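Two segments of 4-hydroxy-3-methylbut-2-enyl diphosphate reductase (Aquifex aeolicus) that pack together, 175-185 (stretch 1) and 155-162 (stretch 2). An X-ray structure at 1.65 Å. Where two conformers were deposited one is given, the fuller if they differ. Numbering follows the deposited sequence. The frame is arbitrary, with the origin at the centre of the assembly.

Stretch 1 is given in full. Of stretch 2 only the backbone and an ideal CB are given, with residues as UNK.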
# COMPACT_ATOMS: atom_id res chain seq x y z
N VAL B 175 -3.06 5.24 1.65
CA VAL B 175 -3.20 5.46 0.20
C VAL B 175 -2.58 4.30 -0.58
O VAL B 175 -3.18 3.78 -1.53
CB VAL B 175 -2.52 6.79 -0.27
CG1 VAL B 175 -2.53 6.86 -1.83
CG2 VAL B 175 -3.24 7.96 0.30
N VAL B 176 -1.36 3.92 -0.21
CA VAL B 176 -0.68 2.82 -0.88
C VAL B 176 -1.50 1.51 -0.79
O VAL B 176 -1.73 0.84 -1.79
CB VAL B 176 0.76 2.62 -0.33
CG1 VAL B 176 1.34 1.25 -0.78
CG2 VAL B 176 1.68 3.81 -0.71
N GLY B 177 -1.96 1.17 0.40
CA GLY B 177 -2.70 -0.06 0.63
C GLY B 177 -4.01 -0.04 -0.14
O GLY B 177 -4.37 -1.01 -0.79
N GLU B 178 -4.69 1.11 -0.10
CA GLU B 178 -5.97 1.22 -0.77
C GLU B 178 -5.85 1.10 -2.28
O GLU B 178 -6.54 0.29 -2.91
CB GLU B 178 -6.68 2.53 -0.36
CG GLU B 178 -8.15 2.60 -0.83
CD GLU B 178 -9.07 1.50 -0.27
OE1 GLU B 178 -8.84 0.98 0.85
OE2 GLU B 178 -10.04 1.15 -0.97
N ILE B 179 -4.95 1.89 -2.89
CA ILE B 179 -4.76 1.79 -4.34
C ILE B 179 -4.40 0.35 -4.78
O ILE B 179 -4.94 -0.14 -5.77
CB ILE B 179 -3.75 2.85 -4.86
CG1 ILE B 179 -4.35 4.26 -4.70
CG2 ILE B 179 -3.35 2.63 -6.34
CD1 ILE B 179 -3.37 5.36 -5.02
N ALA B 180 -3.54 -0.32 -4.01
CA ALA B 180 -3.12 -1.70 -4.30
C ALA B 180 -4.29 -2.70 -4.38
O ALA B 180 -4.23 -3.71 -5.09
CB ALA B 180 -2.13 -2.15 -3.27
N LEU B 181 -5.36 -2.41 -3.63
CA LEU B 181 -6.53 -3.30 -3.64
C LEU B 181 -7.34 -3.15 -4.91
O LEU B 181 -8.08 -4.05 -5.30
CB LEU B 181 -7.43 -3.00 -2.43
CG LEU B 181 -6.86 -3.38 -1.05
CD1 LEU B 181 -7.96 -3.22 0.01
CD2 LEU B 181 -6.33 -4.80 -1.06
N TRP B 182 -7.22 -1.98 -5.54
CA TRP B 182 -8.09 -1.64 -6.68
C TRP B 182 -7.42 -1.73 -8.05
O TRP B 182 -8.11 -1.87 -9.07
CB TRP B 182 -8.68 -0.25 -6.48
CG TRP B 182 -9.72 -0.20 -5.42
CD1 TRP B 182 -9.55 0.09 -4.10
CD2 TRP B 182 -11.12 -0.47 -5.60
NE1 TRP B 182 -10.76 0.03 -3.45
CE2 TRP B 182 -11.74 -0.32 -4.34
CE3 TRP B 182 -11.91 -0.82 -6.71
CZ2 TRP B 182 -13.11 -0.50 -4.16
CZ3 TRP B 182 -13.28 -1.02 -6.53
CH2 TRP B 182 -13.86 -0.86 -5.26
N VAL B 183 -6.09 -1.65 -8.10
CA VAL B 183 -5.42 -1.67 -9.40
C VAL B 183 -4.47 -2.86 -9.56
O VAL B 183 -3.98 -3.40 -8.57
CB VAL B 183 -4.72 -0.32 -9.81
CG1 VAL B 183 -5.61 0.95 -9.52
CG2 VAL B 183 -3.38 -0.19 -9.20
N LYS B 184 -4.18 -3.22 -10.80
CA LYS B 184 -3.47 -4.48 -11.06
C LYS B 184 -2.04 -4.47 -10.55
O LYS B 184 -1.57 -5.47 -10.05
CB LYS B 184 -3.44 -4.80 -12.53
CG LYS B 184 -2.69 -6.09 -12.88
CD LYS B 184 -2.47 -6.18 -14.40
CE LYS B 184 -2.04 -7.58 -14.82
NZ LYS B 184 -2.75 -8.00 -16.08
N GLU B 185 -1.37 -3.33 -10.72
CA GLU B 185 0.04 -3.24 -10.44
C GLU B 185 0.37 -1.87 -9.87
O GLU B 185 0.04 -0.84 -10.43
CB GLU B 185 0.84 -3.51 -11.71
CG GLU B 185 2.27 -3.22 -11.57
CD GLU B 185 3.06 -3.56 -12.80
OE1 GLU B 185 2.72 -4.55 -13.50
OE2 GLU B 185 4.04 -2.83 -13.06
N UNK B 155 -8.63 4.36 -12.28
CA UNK B 155 -8.98 4.16 -13.69
C UNK B 155 -7.84 3.50 -14.45
O UNK B 155 -8.02 3.00 -15.55
CB UNK B 155 -9.34 5.49 -14.35
N UNK B 156 -6.65 3.46 -13.84
CA UNK B 156 -5.47 2.97 -14.53
C UNK B 156 -5.07 1.60 -14.00
O UNK B 156 -5.32 1.28 -12.84
CB UNK B 156 -4.31 3.96 -14.38
N UNK B 157 -4.37 0.83 -14.82
CA UNK B 157 -3.99 -0.52 -14.40
C UNK B 157 -2.66 -0.53 -13.67
O UNK B 157 -2.41 -1.43 -12.89
CB UNK B 157 -3.92 -1.45 -15.61
N UNK B 158 -1.80 0.44 -14.01
CA UNK B 158 -0.47 0.54 -13.38
C UNK B 158 -0.27 1.92 -12.79
O UNK B 158 -0.26 2.94 -13.50
CB UNK B 158 0.64 0.24 -14.39
N UNK B 159 -0.15 1.95 -11.46
CA UNK B 159 -0.05 3.20 -10.73
C UNK B 159 1.28 3.25 -9.98
O UNK B 159 1.63 2.30 -9.29
CB UNK B 159 -1.23 3.36 -9.76
N UNK B 160 2.03 4.34 -10.18
CA UNK B 160 3.24 4.60 -9.40
C UNK B 160 3.01 5.66 -8.34
O UNK B 160 2.51 6.76 -8.63
CB UNK B 160 4.38 5.03 -10.32
N UNK B 161 3.49 5.39 -7.11
CA UNK B 161 3.18 6.24 -6.01
C UNK B 161 4.44 6.81 -5.38
O UNK B 161 5.35 6.04 -5.05
CB UNK B 161 2.36 5.47 -4.97
N UNK B 162 4.46 8.14 -5.27
CA UNK B 162 5.53 8.83 -4.54
C UNK B 162 4.93 9.75 -3.45
O UNK B 162 3.70 9.89 -3.35
CB UNK B 162 6.40 9.64 -5.51

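The helix that enters stretch 1 at Val175 runs almost antiparallel to the strand 158–162, with an angle of 172° between their directions and a closest axial approach of 9.7 Å. Beyond the helix the chain turns back, and Glu185 pairs with the strand in parallel register.

Position 155 points its CA-to-CB bond away from stretch 1, and no atom of that stretch lies within 5.5 Å of the ideal CB. Stretch 1 sets no preference here, and a polar or charged residue would do as well as any. The residue is Lys155, whose extended chain makes no contact with stretch 1.

At 156 the bond points sideways, again with nothing near the CB, so the side chain is left free. The backbone matters more, because its O lies 3.3 Å from Val183 CG1. The residue is His156; its ring leads away from stretch 1 and takes no part in that contact.

Position 157 also points away, although its ideal CB is 4.6 Å from Lys184 CB. Its phi/psi of -89/-28° is not extended, and many side chains, polar ones included, would suit it. The main chain does the work: the carbonyl O accepts a hydrogen bond from Glu185 N at 3.1 Å, anchoring the returning segment. The deposited residue is Glu157, whose carboxylate makes no contact with stretch 1.

Position 158 is the bridge partner of Glu185, with the two CA atoms 4.8 Å apart and both side chains on the same face of the sheet. An extended carboxylate therefore lies alongside, which favours a long basic residue, lysine or arginine, though a shorter hydrogen-bond donor could also be considered. The residue is Arg158. Its NH2 forms a salt bridge with Glu185 OE2 at 2.9 Å, while NE adds a weak hydrogen bond to the same OE2 at 3.1 Å. The carboxylate oxygen thus sits at the guanidinium edge, near its plane.

At 159 the backbone N donates to Glu185 O at 3.0 Å, completing the pairing around Glu185. The CA-to-CB bond at 159 points sideways. The ideal CB lies 4.1 Å from Ile179 CG2 and 4.2 Å from Val183 CG2, an apolar setting suited to valine, isoleucine or perhaps alanine. Val159 is found, and its methyls pack on both neighbours: CG1 lies 4.1 Å from Ile179 CG2, and CG2 lies 4.1 Å from Val183 CG2.

Position 160 turns away from the helix, with no atom of stretch 1 within 5.5 Å of the ideal CB. Its phi/psi of -103/134° is ordinary for a strand and does not demand glycine, so the visible atoms leave the choice open. It is Gly160.

Position 161 points toward the helix, its ideal CB 4.6 Å from Val176 CG2, with Ile179 CD1 farther along. A branched or long aliphatic residue, isoleucine, leucine or valine, would fit. Ile161 reaches both: CG2 meets Val176 CG2 at 4.0 Å, and CD1 meets Ile179 CD1 at 3.9 Å.

Position 162 points away again, unconstrained by stretch 1; Val162 makes no contact with it.

Stretch 2 155-162: KHERVGIV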
# COMPACT_ATOMS: atom_id res chain seq x y z
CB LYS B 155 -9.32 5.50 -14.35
CG LYS B 155 -10.60 6.14 -13.84
CD LYS B 155 -10.75 7.51 -14.46
CE LYS B 155 -12.05 8.15 -14.03
NZ LYS B 155 -12.10 9.56 -14.51
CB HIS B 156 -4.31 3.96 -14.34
CG HIS B 156 -4.55 5.25 -15.04
ND1 HIS B 156 -5.28 6.28 -14.49
CD2 HIS B 156 -4.22 5.66 -16.29
CE1 HIS B 156 -5.40 7.27 -15.36
NE2 HIS B 156 -4.74 6.92 -16.45
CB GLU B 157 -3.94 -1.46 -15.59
CG GLU B 157 -5.32 -1.62 -16.21
CD GLU B 157 -5.36 -2.69 -17.28
OE1 GLU B 157 -4.30 -2.99 -17.87
OE2 GLU B 157 -6.47 -3.23 -17.53
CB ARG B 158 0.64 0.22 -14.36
CG ARG B 158 0.39 -1.13 -15.10
CD ARG B 158 1.43 -1.36 -16.17
NE ARG B 158 2.75 -1.67 -15.61
CZ ARG B 158 3.85 -0.96 -15.85
NH1 ARG B 158 3.79 0.10 -16.63
NH2 ARG B 158 5.00 -1.34 -15.33
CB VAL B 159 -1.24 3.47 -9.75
CG1 VAL B 159 -0.99 4.73 -8.91
CG2 VAL B 159 -2.56 3.56 -10.51
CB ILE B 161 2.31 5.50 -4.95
CG1 ILE B 161 1.08 4.94 -5.64
CG2 ILE B 161 1.90 6.42 -3.76
CD1 ILE B 161 0.24 4.02 -4.77
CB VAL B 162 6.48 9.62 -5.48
CG1 VAL B 162 7.17 8.64 -6.42
CG2 VAL B 162 5.73 10.71 -6.20
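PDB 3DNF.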